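Local coordinates for annexin A8 (Homo sapiens, PDB 1W3W), which binds calcium and anionic phospholipids as a member of the annexin family and acts as an anticoagulant by indirectly inhibiting the thromboplastin-specific complex, at residues A[49-52]-A[53-57]; A[182-185]-A[186-189]; A[197-200]-A[201-204]; A[248-251]-A[252-256]; A[285-288]-A[289-293]. One frame throughout, in Å; residues are numbered along the deposited sequence.

Contact 1: A[49-52]-A[53-57]; sequences TKRS and NTQRQ
Ser52 and Gln55 meet at the N-terminus of helix 53-67, a local helix cap in the first annexin repeat, where the loop after helix 41-48 turns into the next helix. The two residues grip each other in both directions. Gln55 OE1 accepts from Ser52 N at 2.9 Å with an N-H...O angle of 164°, the donor lying tilted from the carbonyl plane, while Ser52 OG receives a weak bond from Gln55 N at 3.3 Å. The serine hydroxyl sits between its own backbone N and carbonyl carbon (chi1 71°), a rotation that turns OG back over the first turn. The glutamine, extended beyond CG, carries its amide oxygen past Ser52 OG and up to Arg51 CA, 3.4 Å from OE1. Arg51 crosses the glutamine side chain at about a right angle, laying CB and CD against OE1 before its NE forms a salt bridge with Asp26. Behind the cap, Arg56 N closes the first helical turn on Ser52 O at 2.9 Å. The Arg56 guanidinium then folds back beneath the loop, with Ser52 C 4.0 Å above its plane, and its NE and NH1 donate to Leu48 O and Leu90 O, joining the start of helix 53-67 to the end of helix 41-48 and to helix 81-91. Reciprocal side-chain-to-backbone bonding between the N-cap residue and the residue three positions on is the signature of a capping box.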
loop_
_atom_site.group_PDB
_atom_site.type_symbol
_atom_site.label_atom_id
_atom_site.label_comp_id
_atom_site.label_asym_id
_atom_site.label_seq_id
_atom_site.Cartn_x
_atom_site.Cartn_y
_atom_site.Cartn_z
ATOM N N THR A 49 12.786 3.785 -14.325
ATOM C CA THR A 49 12.689 2.490 -13.615
ATOM C C THR A 49 14.018 1.898 -13.181
ATOM O O THR A 49 14.017 0.913 -12.458
ATOM C CB THR A 49 11.949 1.411 -14.429
ATOM O OG1 THR A 49 12.724 1.043 -15.586
ATOM C CG2 THR A 49 10.619 1.918 -14.940
ATOM N N LYS A 50 15.140 2.460 -13.625
ATOM C CA LYS A 50 16.457 1.978 -13.225
ATOM C C LYS A 50 17.167 2.893 -12.234
ATOM O O LYS A 50 18.284 2.602 -11.841
ATOM C CB LYS A 50 17.350 1.767 -14.460
ATOM C CG LYS A 50 16.884 0.644 -15.393
ATOM C CD LYS A 50 16.868 -0.703 -14.683
ATOM C CE LYS A 50 16.371 -1.849 -15.581
ATOM N NZ LYS A 50 15.686 -2.899 -14.755
ATOM N N ARG A 51 16.552 4.001 -11.846
ATOM C CA ARG A 51 17.091 4.865 -10.807
ATOM C C ARG A 51 16.201 4.775 -9.576
ATOM O O ARG A 51 15.037 4.459 -9.673
ATOM C CB ARG A 51 17.160 6.321 -11.280
ATOM C CG ARG A 51 18.028 6.559 -12.515
ATOM C CD ARG A 51 19.538 6.368 -12.306
ATOM N NE ARG A 51 20.214 6.699 -13.557
ATOM C CZ ARG A 51 20.570 5.826 -14.494
ATOM N NH1 ARG A 51 20.429 4.517 -14.318
ATOM N NH2 ARG A 51 21.118 6.273 -15.613
ATOM N N SER A 52 16.753 5.057 -8.413
ATOM C CA SER A 52 15.988 5.030 -7.173
ATOM C C SER A 52 15.102 6.266 -7.062
ATOM O O SER A 52 15.288 7.253 -7.774
ATOM C CB SER A 52 16.938 4.957 -5.986
ATOM O OG SER A 52 17.623 6.184 -5.810
ATOM N N ASN A 53 14.166 6.231 -6.126
ATOM C CA ASN A 53 13.257 7.338 -5.937
ATOM C C ASN A 53 14.026 8.629 -5.665
ATOM O O ASN A 53 13.726 9.678 -6.241
ATOM C CB ASN A 53 12.271 7.016 -4.816
ATOM C CG ASN A 53 11.210 8.057 -4.678
ATOM O OD1 ASN A 53 11.486 9.156 -4.219
ATOM N ND2 ASN A 53 9.991 7.737 -5.101
ATOM N N THR A 54 15.056 8.552 -4.825
ATOM C CA THR A 54 15.790 9.746 -4.445
ATOM C C THR A 54 16.569 10.290 -5.633
ATOM O O THR A 54 16.616 11.496 -5.830
ATOM C CB THR A 54 16.678 9.459 -3.211
ATOM O OG1 THR A 54 15.813 9.217 -2.086
ATOM C CG2 THR A 54 17.457 10.692 -2.797
ATOM N N GLN A 55 17.133 9.404 -6.444
ATOM C CA GLN A 55 17.775 9.816 -7.681
ATOM C C GLN A 55 16.793 10.478 -8.649
ATOM O O GLN A 55 17.145 11.463 -9.283
ATOM C CB GLN A 55 18.460 8.645 -8.369
ATOM C CG GLN A 55 19.677 8.142 -7.628
ATOM C CD GLN A 55 20.245 6.879 -8.231
ATOM O OE1 GLN A 55 19.508 6.043 -8.753
ATOM N NE2 GLN A 55 21.572 6.729 -8.151
ATOM N N ARG A 56 15.574 9.949 -8.751
ATOM C CA ARG A 56 14.526 10.615 -9.509
ATOM C C ARG A 56 14.239 12.046 -9.045
ATOM O O ARG A 56 13.978 12.901 -9.875
ATOM C CB ARG A 56 13.220 9.829 -9.471
ATOM C CG ARG A 56 13.247 8.512 -10.186
ATOM C CD ARG A 56 11.880 7.793 -10.123
ATOM N NE ARG A 56 12.147 6.371 -10.078
ATOM C CZ ARG A 56 11.765 5.522 -9.141
ATOM N NH1 ARG A 56 10.973 5.875 -8.133
ATOM N NH2 ARG A 56 12.179 4.269 -9.253
ATOM N N GLN A 57 14.259 12.301 -7.739
ATOM C CA GLN A 57 14.028 13.649 -7.219
ATOM C C GLN A 57 15.155 14.600 -7.640
ATOM O O GLN A 57 14.911 15.762 -7.988
ATOM C CB GLN A 57 13.888 13.637 -5.684
ATOM C CG GLN A 57 12.808 12.691 -5.122
ATOM C CD GLN A 57 11.476 12.814 -5.824
ATOM O OE1 GLN A 57 11.052 13.912 -6.150
ATOM N NE2 GLN A 57 10.812 11.691 -6.052
#

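Contact 2: A[182-185]-A[186-189]; sequences DAQD and LYAA
Gln184 and Tyr187 both swing CG opposite their backbone N, and a bend at chi2 of the glutamine (65°) brings its amide back toward the tyrosine. Gln184 OE1 consequently arrives at the rim of the aromatic ring, in its plane and 3.9 Å from Tyr187 CD2. The amide and ring planes stand 77° apart, so the oxygen meets the ring's edge and the groups are not stacked. Nearer the backbone, Tyr187 CB rests 3.5 Å from Ala183 O. Leu186 CG lies 3.3 Å from Asp182 O, the carbonyl that also accepts from Leu186 N at 3.0 Å. Similar i to i+4 bonds run from Tyr187 N to Ala183 O, from Ala188 N to Gln184 O and from Ala189 N to Asp185 O, so that every backbone N-H of 186-189 is spent on a carbonyl of the preceding turn. The small methyl of Ala189 lies 3.3 Å from Asp185 O. The carboxylates find partners beyond this turn: Asp182 OD1 is held by Arg208 and His212, and Asp185 OD2 by Gln181. In the third annexin repeat this part of helix 176-191 packs on two neighbours, Leu186 on Phe201 and Ile204 of helix 198-207 and Tyr187 on Ile223 and Ala224 of helix 210-224.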
loop_
_atom_site.group_PDB
_atom_site.type_symbol
_atom_site.label_atom_id
_atom_site.label_comp_id
_atom_site.label_asym_id
_atom_site.label_seq_id
_atom_site.Cartn_x
_atom_site.Cartn_y
_atom_site.Cartn_z
ATOM N N ASP A 182 -7.636 -10.555 26.398
ATOM C CA ASP A 182 -7.988 -10.116 25.056
ATOM C C ASP A 182 -8.609 -11.258 24.250
ATOM O O ASP A 182 -9.614 -11.050 23.591
ATOM C CB ASP A 182 -6.771 -9.557 24.324
ATOM C CG ASP A 182 -6.423 -8.157 24.759
ATOM O OD1 ASP A 182 -5.340 -7.684 24.343
ATOM O OD2 ASP A 182 -7.158 -7.463 25.510
ATOM N N ALA A 183 -8.035 -12.453 24.322
ATOM C CA ALA A 183 -8.563 -13.599 23.589
ATOM C C ALA A 183 -9.937 -14.023 24.130
ATOM O O ALA A 183 -10.847 -14.350 23.368
ATOM C CB ALA A 183 -7.604 -14.739 23.651
ATOM N N GLN A 184 -10.081 -13.999 25.446
ATOM C CA GLN A 184 -11.357 -14.263 26.087
ATOM C C GLN A 184 -12.406 -13.239 25.651
ATOM O O GLN A 184 -13.533 -13.606 25.373
ATOM C CB GLN A 184 -11.195 -14.247 27.616
ATOM C CG GLN A 184 -12.396 -14.789 28.385
ATOM C CD GLN A 184 -12.634 -16.275 28.118
ATOM O OE1 GLN A 184 -13.704 -16.668 27.636
ATOM N NE2 GLN A 184 -11.633 -17.099 28.434
ATOM N N ASP A 185 -12.028 -11.966 25.567
ATOM C CA ASP A 185 -12.964 -10.911 25.158
ATOM C C ASP A 185 -13.381 -11.037 23.699
ATOM O O ASP A 185 -14.517 -10.725 23.365
ATOM C CB ASP A 185 -12.360 -9.522 25.357
ATOM C CG ASP A 185 -12.258 -9.125 26.812
ATOM O OD1 ASP A 185 -11.600 -8.099 27.080
ATOM O OD2 ASP A 185 -12.760 -9.791 27.747
ATOM N N LEU A 186 -12.464 -11.466 22.832
ATOM C CA LEU A 186 -12.775 -11.651 21.412
ATOM C C LEU A 186 -13.744 -12.801 21.222
ATOM O O LEU A 186 -14.649 -12.739 20.407
ATOM C CB LEU A 186 -11.505 -11.929 20.595
ATOM C CG LEU A 186 -10.559 -10.746 20.431
ATOM C CD1 LEU A 186 -9.344 -11.180 19.653
ATOM C CD2 LEU A 186 -11.251 -9.555 19.766
ATOM N N TYR A 187 -13.539 -13.852 21.988
ATOM C CA TYR A 187 -14.412 -15.002 21.963
ATOM C C TYR A 187 -15.820 -14.624 22.445
ATOM O O TYR A 187 -16.803 -14.922 21.774
ATOM C CB TYR A 187 -13.802 -16.063 22.849
ATOM C CG TYR A 187 -14.555 -17.351 22.940
ATOM C CD1 TYR A 187 -14.887 -18.080 21.799
ATOM C CD2 TYR A 187 -14.910 -17.869 24.177
ATOM C CE1 TYR A 187 -15.571 -19.290 21.897
ATOM C CE2 TYR A 187 -15.585 -19.069 24.281
ATOM C CZ TYR A 187 -15.912 -19.778 23.141
ATOM O OH TYR A 187 -16.585 -20.975 23.281
ATOM N N ALA A 188 -15.900 -13.956 23.596
ATOM C CA ALA A 188 -17.173 -13.482 24.146
ATOM C C ALA A 188 -17.907 -12.545 23.179
ATOM O O ALA A 188 -19.122 -12.616 23.049
ATOM C CB ALA A 188 -16.943 -12.776 25.487
ATOM N N ALA A 189 -17.157 -11.687 22.496
ATOM C CA ALA A 189 -17.716 -10.718 21.553
ATOM C C ALA A 189 -18.350 -11.390 20.332
ATOM O O ALA A 189 -19.372 -10.928 19.822
ATOM C CB ALA A 189 -16.641 -9.736 21.105
#

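Contact 3: A[197-200]-A[201-204]; sequences DEMK and FITI
Thr203 gives two hydrogen bonds to one carbonyl, that of Met199, in the first turns of helix 198-207, part of the all-helical third annexin repeat. Met199 O accepts from Thr203 N at 3.0 Å, the usual alpha-helical bond, and from Thr203 OG1 at 2.9 Å. The two donors reach the oxygen from opposite faces of its carbonyl plane. The hydroxyl is placed for this by chi1 of -62°, which sets OG1 beside the threonine N and over the preceding turn. Thr203 therefore spends its hydroxyl proton within its own helix, a common way for threonine to satisfy itself there. Glu198 O is taken by Ile202 N at 2.9 Å, and the CG1 branch of Ile202 also crowds this oxygen. Lys200 O receives a longer, weak bond from Ile204 N at 3.3 Å. Just ahead of the helix, Asp197 O accepts from Lys200 N and also lies in the plane of the Phe201 ring, at its edge. Phe201 continues onto Met244 and Ile232 of neighbouring helices, whereas Ile202 packs on Ile158 of helix 153-163. Bent at chi2 and chi3, the Met199 side chain curls forward along the helix, leaving SD 4.2 Å from Ile202 CD1 and CE 4.0 Å from Thr203 OG1.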
loop_
_atom_site.group_PDB
_atom_site.type_symbol
_atom_site.label_atom_id
_atom_site.label_comp_id
_atom_site.label_asym_id
_atom_site.label_seq_id
_atom_site.Cartn_x
_atom_site.Cartn_y
_atom_site.Cartn_z
ATOM N N ASP A 197 -20.267 -7.868 18.906
ATOM C CA ASP A 197 -19.736 -6.652 19.521
ATOM C C ASP A 197 -18.495 -6.216 18.749
ATOM O O ASP A 197 -17.356 -6.509 19.139
ATOM C CB ASP A 197 -19.409 -6.884 20.997
ATOM C CG ASP A 197 -19.116 -5.595 21.743
ATOM O OD1 ASP A 197 -18.838 -4.556 21.097
ATOM O OD2 ASP A 197 -19.138 -5.532 22.989
ATOM N N GLU A 198 -18.743 -5.494 17.660
ATOM C CA GLU A 198 -17.699 -5.119 16.710
ATOM C C GLU A 198 -16.633 -4.256 17.385
ATOM O O GLU A 198 -15.455 -4.395 17.082
ATOM C CB GLU A 198 -18.280 -4.376 15.489
ATOM C CG GLU A 198 -19.594 -4.912 14.909
ATOM C CD GLU A 198 -19.415 -6.126 14.019
ATOM O OE1 GLU A 198 -18.588 -7.004 14.359
ATOM O OE2 GLU A 198 -20.113 -6.207 12.978
ATOM N N MET A 199 -17.046 -3.386 18.306
ATOM C CA MET A 199 -16.119 -2.460 18.971
ATOM C C MET A 199 -15.036 -3.162 19.778
ATOM O O MET A 199 -13.948 -2.625 19.941
ATOM C CB MET A 199 -16.869 -1.479 19.882
ATOM C CG MET A 199 -17.440 -0.265 19.159
ATOM S SD MET A 199 -16.246 0.627 18.098
ATOM C CE MET A 199 -14.985 1.062 19.286
ATOM N N LYS A 200 -15.344 -4.350 20.291
ATOM C CA LYS A 200 -14.369 -5.127 21.042
ATOM C C LYS A 200 -13.280 -5.672 20.117
ATOM O O LYS A 200 -12.094 -5.590 20.436
ATOM C CB LYS A 200 -15.043 -6.264 21.816
ATOM C CG LYS A 200 -14.272 -6.682 23.059
ATOM C CD LYS A 200 -14.306 -5.600 24.159
ATOM C CE LYS A 200 -12.976 -4.823 24.288
ATOM N NZ LYS A 200 -12.427 -4.859 25.687
ATOM N N PHE A 201 -13.694 -6.224 18.978
ATOM C CA PHE A 201 -12.757 -6.603 17.929
ATOM C C PHE A 201 -11.901 -5.425 17.496
ATOM O O PHE A 201 -10.678 -5.547 17.392
ATOM C CB PHE A 201 -13.495 -7.152 16.705
ATOM C CG PHE A 201 -13.771 -8.618 16.771
ATOM C CD1 PHE A 201 -12.929 -9.523 16.142
ATOM C CD2 PHE A 201 -14.882 -9.095 17.447
ATOM C CE1 PHE A 201 -13.185 -10.889 16.196
ATOM C CE2 PHE A 201 -15.149 -10.461 17.503
ATOM C CZ PHE A 201 -14.299 -11.356 16.881
ATOM N N ILE A 202 -12.538 -4.281 17.255
ATOM C CA ILE A 202 -11.847 -3.127 16.676
ATOM C C ILE A 202 -10.770 -2.606 17.612
ATOM O O ILE A 202 -9.635 -2.356 17.194
ATOM C CB ILE A 202 -12.850 -2.004 16.300
ATOM C CG1 ILE A 202 -13.681 -2.436 15.092
ATOM C CG2 ILE A 202 -12.122 -0.692 15.995
ATOM C CD1 ILE A 202 -14.885 -1.533 14.816
ATOM N N THR A 203 -11.119 -2.468 18.885
ATOM C CA THR A 203 -10.206 -1.915 19.873
ATOM C C THR A 203 -8.963 -2.774 20.063
ATOM O O THR A 203 -7.851 -2.263 20.098
ATOM C CB THR A 203 -10.926 -1.744 21.232
ATOM O OG1 THR A 203 -12.011 -0.824 21.076
ATOM C CG2 THR A 203 -10.012 -1.068 22.248
ATOM N N ILE A 204 -9.155 -4.074 20.204
ATOM C CA ILE A 204 -8.030 -4.976 20.402
ATOM C C ILE A 204 -7.157 -5.058 19.132
ATOM O O ILE A 204 -5.928 -4.969 19.208
ATOM C CB ILE A 204 -8.546 -6.365 20.852
ATOM C CG1 ILE A 204 -9.044 -6.274 22.302
ATOM C CG2 ILE A 204 -7.474 -7.435 20.713
ATOM C CD1 ILE A 204 -10.011 -7.370 22.699
#

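Contact 4: A[248-251]-A[252-256]; sequences VKCT and QNLHS
Gln252 lies alongside Val248, one turn back, both side chains pointing the same way at the end of helix 238-252. Gln252 N donates to Val248 O at 3.1 Å, and its CG, beside the backbone N (chi1 -67°), passes 3.3 Å from that same oxygen; the extended chain then runs past Val248 CG1. Asn253 follows, donating from N to Lys249 O at 3.0 Å with a nearly straight angle of 172°. There the backbone leaves helical geometry, and the asparagine turns its side chain to the other task of a junction: Asn253 OD1 accepts from Ser256 N at 3.1 Å, the donor standing well above the carbonyl plane. Leu254 comes next and reaches back across the bend, its CD1 meeting Cys250 SG at 3.8 Å, an apolar touch between the departing and arriving helices; both side chains also lie on Ser122 of helix 113-122. His255 turns toward Leu290 and His294 of helix 288-299, and its ND1 is hydrogen-bonded to Asp287, just ahead of that helix. Ser256 completes the first turn by supplying the capped N-H. One residue thus ends one helix and opens another, an N-cap at the tight helix-to-helix joint where the third annexin repeat passes into the fourth.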
loop_
_atom_site.group_PDB
_atom_site.type_symbol
_atom_site.label_atom_id
_atom_site.label_comp_id
_atom_site.label_asym_id
_atom_site.label_seq_id
_atom_site.Cartn_x
_atom_site.Cartn_y
_atom_site.Cartn_z
ATOM N N VAL A 248 -5.209 -8.520 10.404
ATOM C CA VAL A 248 -4.726 -9.845 10.775
ATOM C C VAL A 248 -3.591 -10.318 9.845
ATOM O O VAL A 248 -2.527 -10.744 10.313
ATOM C CB VAL A 248 -5.889 -10.889 10.811
ATOM C CG1 VAL A 248 -5.357 -12.283 10.932
ATOM C CG2 VAL A 248 -6.832 -10.600 11.972
ATOM N N LYS A 249 -3.798 -10.201 8.533
ATOM C CA LYS A 249 -2.785 -10.634 7.556
ATOM C C LYS A 249 -1.492 -9.836 7.680
ATOM O O LYS A 249 -0.399 -10.415 7.613
ATOM C CB LYS A 249 -3.334 -10.522 6.133
ATOM C CG LYS A 249 -4.383 -11.565 5.814
ATOM C CD LYS A 249 -5.090 -11.251 4.520
ATOM C CE LYS A 249 -5.860 -12.472 4.025
ATOM N NZ LYS A 249 -6.764 -12.078 2.915
ATOM N N CYS A 250 -1.608 -8.519 7.873
ATOM C CA CYS A 250 -0.434 -7.651 8.012
ATOM C C CYS A 250 0.353 -7.945 9.291
ATOM O O CYS A 250 1.567 -7.782 9.344
ATOM C CB CYS A 250 -0.845 -6.185 7.965
ATOM S SG CYS A 250 -1.302 -5.645 6.297
ATOM N N THR A 251 -0.348 -8.400 10.317
ATOM C CA THR A 251 0.275 -8.761 11.583
ATOM C C THR A 251 1.076 -10.043 11.454
ATOM O O THR A 251 2.171 -10.143 11.985
ATOM C CB THR A 251 -0.829 -8.938 12.649
ATOM O OG1 THR A 251 -1.444 -7.673 12.903
ATOM C CG2 THR A 251 -0.254 -9.370 13.991
ATOM N N GLN A 252 0.515 -11.021 10.757
ATOM C CA GLN A 252 1.129 -12.335 10.584
ATOM C C GLN A 252 2.345 -12.302 9.648
ATOM O O GLN A 252 3.408 -12.812 9.977
ATOM C CB GLN A 252 0.092 -13.314 10.034
ATOM C CG GLN A 252 -1.000 -13.590 11.037
ATOM C CD GLN A 252 -2.148 -14.396 10.473
ATOM O OE1 GLN A 252 -2.826 -15.100 11.222
ATOM N NE2 GLN A 252 -2.380 -14.292 9.170
ATOM N N ASN A 253 2.184 -11.689 8.483
ATOM C CA ASN A 253 3.286 -11.533 7.542
ATOM C C ASN A 253 2.932 -10.478 6.517
ATOM O O ASN A 253 2.128 -10.702 5.630
ATOM C CB ASN A 253 3.627 -12.863 6.847
ATOM C CG ASN A 253 4.987 -12.831 6.146
ATOM O OD1 ASN A 253 5.280 -11.928 5.362
ATOM N ND2 ASN A 253 5.826 -13.828 6.432
ATOM N N LEU A 254 3.562 -9.323 6.653
ATOM C CA LEU A 254 3.327 -8.192 5.771
ATOM C C LEU A 254 3.676 -8.473 4.303
ATOM O O LEU A 254 2.966 -8.059 3.398
ATOM C CB LEU A 254 4.162 -7.034 6.286
ATOM C CG LEU A 254 3.889 -5.653 5.744
ATOM C CD1 LEU A 254 2.417 -5.286 5.905
ATOM C CD2 LEU A 254 4.810 -4.688 6.486
ATOM N N HIS A 255 4.779 -9.171 4.077
ATOM C CA HIS A 255 5.255 -9.443 2.725
ATOM C C HIS A 255 4.280 -10.350 1.988
ATOM O O HIS A 255 3.997 -10.158 0.810
ATOM C CB HIS A 255 6.652 -10.084 2.769
ATOM C CG HIS A 255 7.592 -9.407 3.716
ATOM N ND1 HIS A 255 7.935 -8.079 3.593
ATOM C CD2 HIS A 255 8.231 -9.862 4.820
ATOM C CE1 HIS A 255 8.761 -7.747 4.571
ATOM N NE2 HIS A 255 8.957 -8.813 5.329
ATOM N N SER A 256 3.763 -11.338 2.700
ATOM C CA SER A 256 2.731 -12.229 2.183
ATOM C C SER A 256 1.417 -11.477 1.880
ATOM O O SER A 256 0.715 -11.804 0.906
ATOM C CB SER A 256 2.506 -13.367 3.186
ATOM O OG SER A 256 1.341 -14.096 2.888
#

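Contact 5: A[285-288]-A[289-293]; sequences EIDL and NLIKC
Ile291 leans over Asp287, one turn earlier, at the start of helix 288-299; Asp287 holds the N-cap position, although its carboxylate makes no capping bond. The isoleucine CB comes 3.5 Å from Leu288 O, with Asp287 O at a similar distance. From there CG1, set beside the backbone N (chi1 -68°), drops to 3.3 Å from Asp287 O, the oxygen that also accepts from Ile291 N at 2.9 Å. At the tip, CD1 ends 3.4 Å from Asp287 OD1, crossing the carboxylate at a slant; this is van der Waals contact of a methyl with an oxygen. The aspartate can take this position because chi1 of 62° tucks its CG between the backbone N and carbonyl carbon, and the carboxylate itself is directed to partners beyond the turn, OD1 in a salt bridge with Arg283 and OD2 accepting from His255. Within the fourth annexin repeat this is the turn from helix 273-283 into helix 288-299, and Ile291 continues inward onto Phe258 and Leu262 of helix 254-266. The side chain of Ile291 lies about 9 Å from that of Met266, a calcium-binding residue. On the next position along, Lys292 N bonds to Leu288 O at 2.9 Å, while the lysine CG and CD skirt that oxygen before NZ donates to Ser325 O and Val323 O. Asn289 folds its amide back over the loop, bringing OD1 3.5 Å from Asp287 C.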
loop_
_atom_site.group_PDB
_atom_site.type_symbol
_atom_site.label_atom_id
_atom_site.label_comp_id
_atom_site.label_asym_id
_atom_site.label_seq_id
_atom_site.Cartn_x
_atom_site.Cartn_y
_atom_site.Cartn_z
ATOM N N GLU A 285 11.310 -0.277 -3.062
ATOM C CA GLU A 285 12.586 -0.114 -2.349
ATOM C C GLU A 285 12.555 -0.593 -0.889
ATOM O O GLU A 285 13.409 -0.207 -0.097
ATOM C CB GLU A 285 13.037 1.341 -2.409
ATOM C CG GLU A 285 13.224 1.815 -3.836
ATOM C CD GLU A 285 13.662 3.263 -3.972
ATOM O OE1 GLU A 285 14.061 3.913 -2.979
ATOM O OE2 GLU A 285 13.583 3.735 -5.114
ATOM N N ILE A 286 11.567 -1.410 -0.536
ATOM C CA ILE A 286 11.466 -1.981 0.805
ATOM C C ILE A 286 11.583 -3.494 0.767
ATOM O O ILE A 286 12.526 -4.061 1.324
ATOM C CB ILE A 286 10.157 -1.560 1.475
ATOM C CG1 ILE A 286 10.087 -0.027 1.554
ATOM C CG2 ILE A 286 10.030 -2.205 2.894
ATOM C CD1 ILE A 286 8.728 0.526 2.005
ATOM N N ASP A 287 10.634 -4.154 0.114
ATOM C CA ASP A 287 10.570 -5.612 0.194
ATOM C C ASP A 287 10.015 -6.297 -1.049
ATOM O O ASP A 287 9.487 -7.410 -0.966
ATOM C CB ASP A 287 9.760 -6.027 1.429
ATOM C CG ASP A 287 8.328 -5.552 1.378
ATOM O OD1 ASP A 287 7.969 -4.705 0.519
ATOM O OD2 ASP A 287 7.479 -5.978 2.184
ATOM N N LEU A 288 10.194 -5.679 -2.208
ATOM C CA LEU A 288 9.686 -6.267 -3.435
ATOM C C LEU A 288 10.361 -7.622 -3.699
ATOM O O LEU A 288 9.722 -8.543 -4.195
ATOM C CB LEU A 288 9.846 -5.296 -4.619
ATOM C CG LEU A 288 9.164 -5.704 -5.931
ATOM C CD1 LEU A 288 7.674 -5.779 -5.802
ATOM C CD2 LEU A 288 9.547 -4.731 -7.030
ATOM N N ASN A 289 11.631 -7.759 -3.333
ATOM C CA ASN A 289 12.321 -9.065 -3.444
ATOM C C ASN A 289 11.623 -10.195 -2.629
ATOM O O ASN A 289 11.438 -11.308 -3.120
ATOM C CB ASN A 289 13.797 -8.922 -3.045
ATOM C CG ASN A 289 13.983 -8.482 -1.572
ATOM O OD1 ASN A 289 13.277 -7.601 -1.066
ATOM N ND2 ASN A 289 14.940 -9.112 -0.886
ATOM N N LEU A 290 11.202 -9.884 -1.405
ATOM C CA LEU A 290 10.488 -10.838 -0.562
ATOM C C LEU A 290 9.060 -11.090 -1.064
ATOM O O LEU A 290 8.560 -12.194 -0.977
ATOM C CB LEU A 290 10.473 -10.364 0.900
ATOM C CG LEU A 290 11.830 -10.313 1.612
ATOM C CD1 LEU A 290 11.739 -9.516 2.894
ATOM C CD2 LEU A 290 12.363 -11.723 1.944
ATOM N N ILE A 291 8.420 -10.064 -1.609
ATOM C CA ILE A 291 7.109 -10.195 -2.200
ATOM C C ILE A 291 7.182 -11.189 -3.378
ATOM O O ILE A 291 6.339 -12.075 -3.500
ATOM C CB ILE A 291 6.568 -8.810 -2.636
ATOM C CG1 ILE A 291 6.275 -7.944 -1.393
ATOM C CG2 ILE A 291 5.294 -8.975 -3.474
ATOM C CD1 ILE A 291 5.971 -6.459 -1.678
ATOM N N LYS A 292 8.216 -11.067 -4.203
ATOM C CA LYS A 292 8.392 -11.947 -5.359
ATOM C C LYS A 292 8.540 -13.395 -4.912
ATOM O O LYS A 292 7.944 -14.287 -5.492
ATOM C CB LYS A 292 9.607 -11.520 -6.175
ATOM C CG LYS A 292 9.332 -10.307 -7.088
ATOM C CD LYS A 292 10.625 -9.550 -7.438
ATOM C CE LYS A 292 11.462 -10.310 -8.438
ATOM N NZ LYS A 292 12.727 -9.605 -8.772
ATOM N N CYS A 293 9.330 -13.609 -3.865
ATOM C CA CYS A 293 9.552 -14.937 -3.315
ATOM C C CYS A 293 8.266 -15.555 -2.756
ATOM O O CYS A 293 7.940 -16.733 -3.027
ATOM C CB CYS A 293 10.615 -14.858 -2.236
ATOM S SG CYS A 293 10.981 -16.440 -1.480
#

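How the contacts relate
The five local contacts fall into two touching groups in space. Contacts 2 and 3, on consecutive helices of the third repeat, have centres 9 Å apart and meet through Leu186 O and Phe201 CE2 at 3.7 Å. Contact 5 joins the other two: Glu285 OE2 lies 2.8 Å from Asn53 N at the cap of contact 1, a probable hydrogen bond between the fourth and first repeats, and a probable hydrogen bond from His255 to Asp287 ties it to contact 4. Contact 1 is remote from contacts 2 and 3, about 47 and 42 Å between centres, on opposite sides of the chain's centre. Contact 5 comes nearest the calcium site, the Ile291 side chain about 9 Å from that of Met266, while the other four lie away from it.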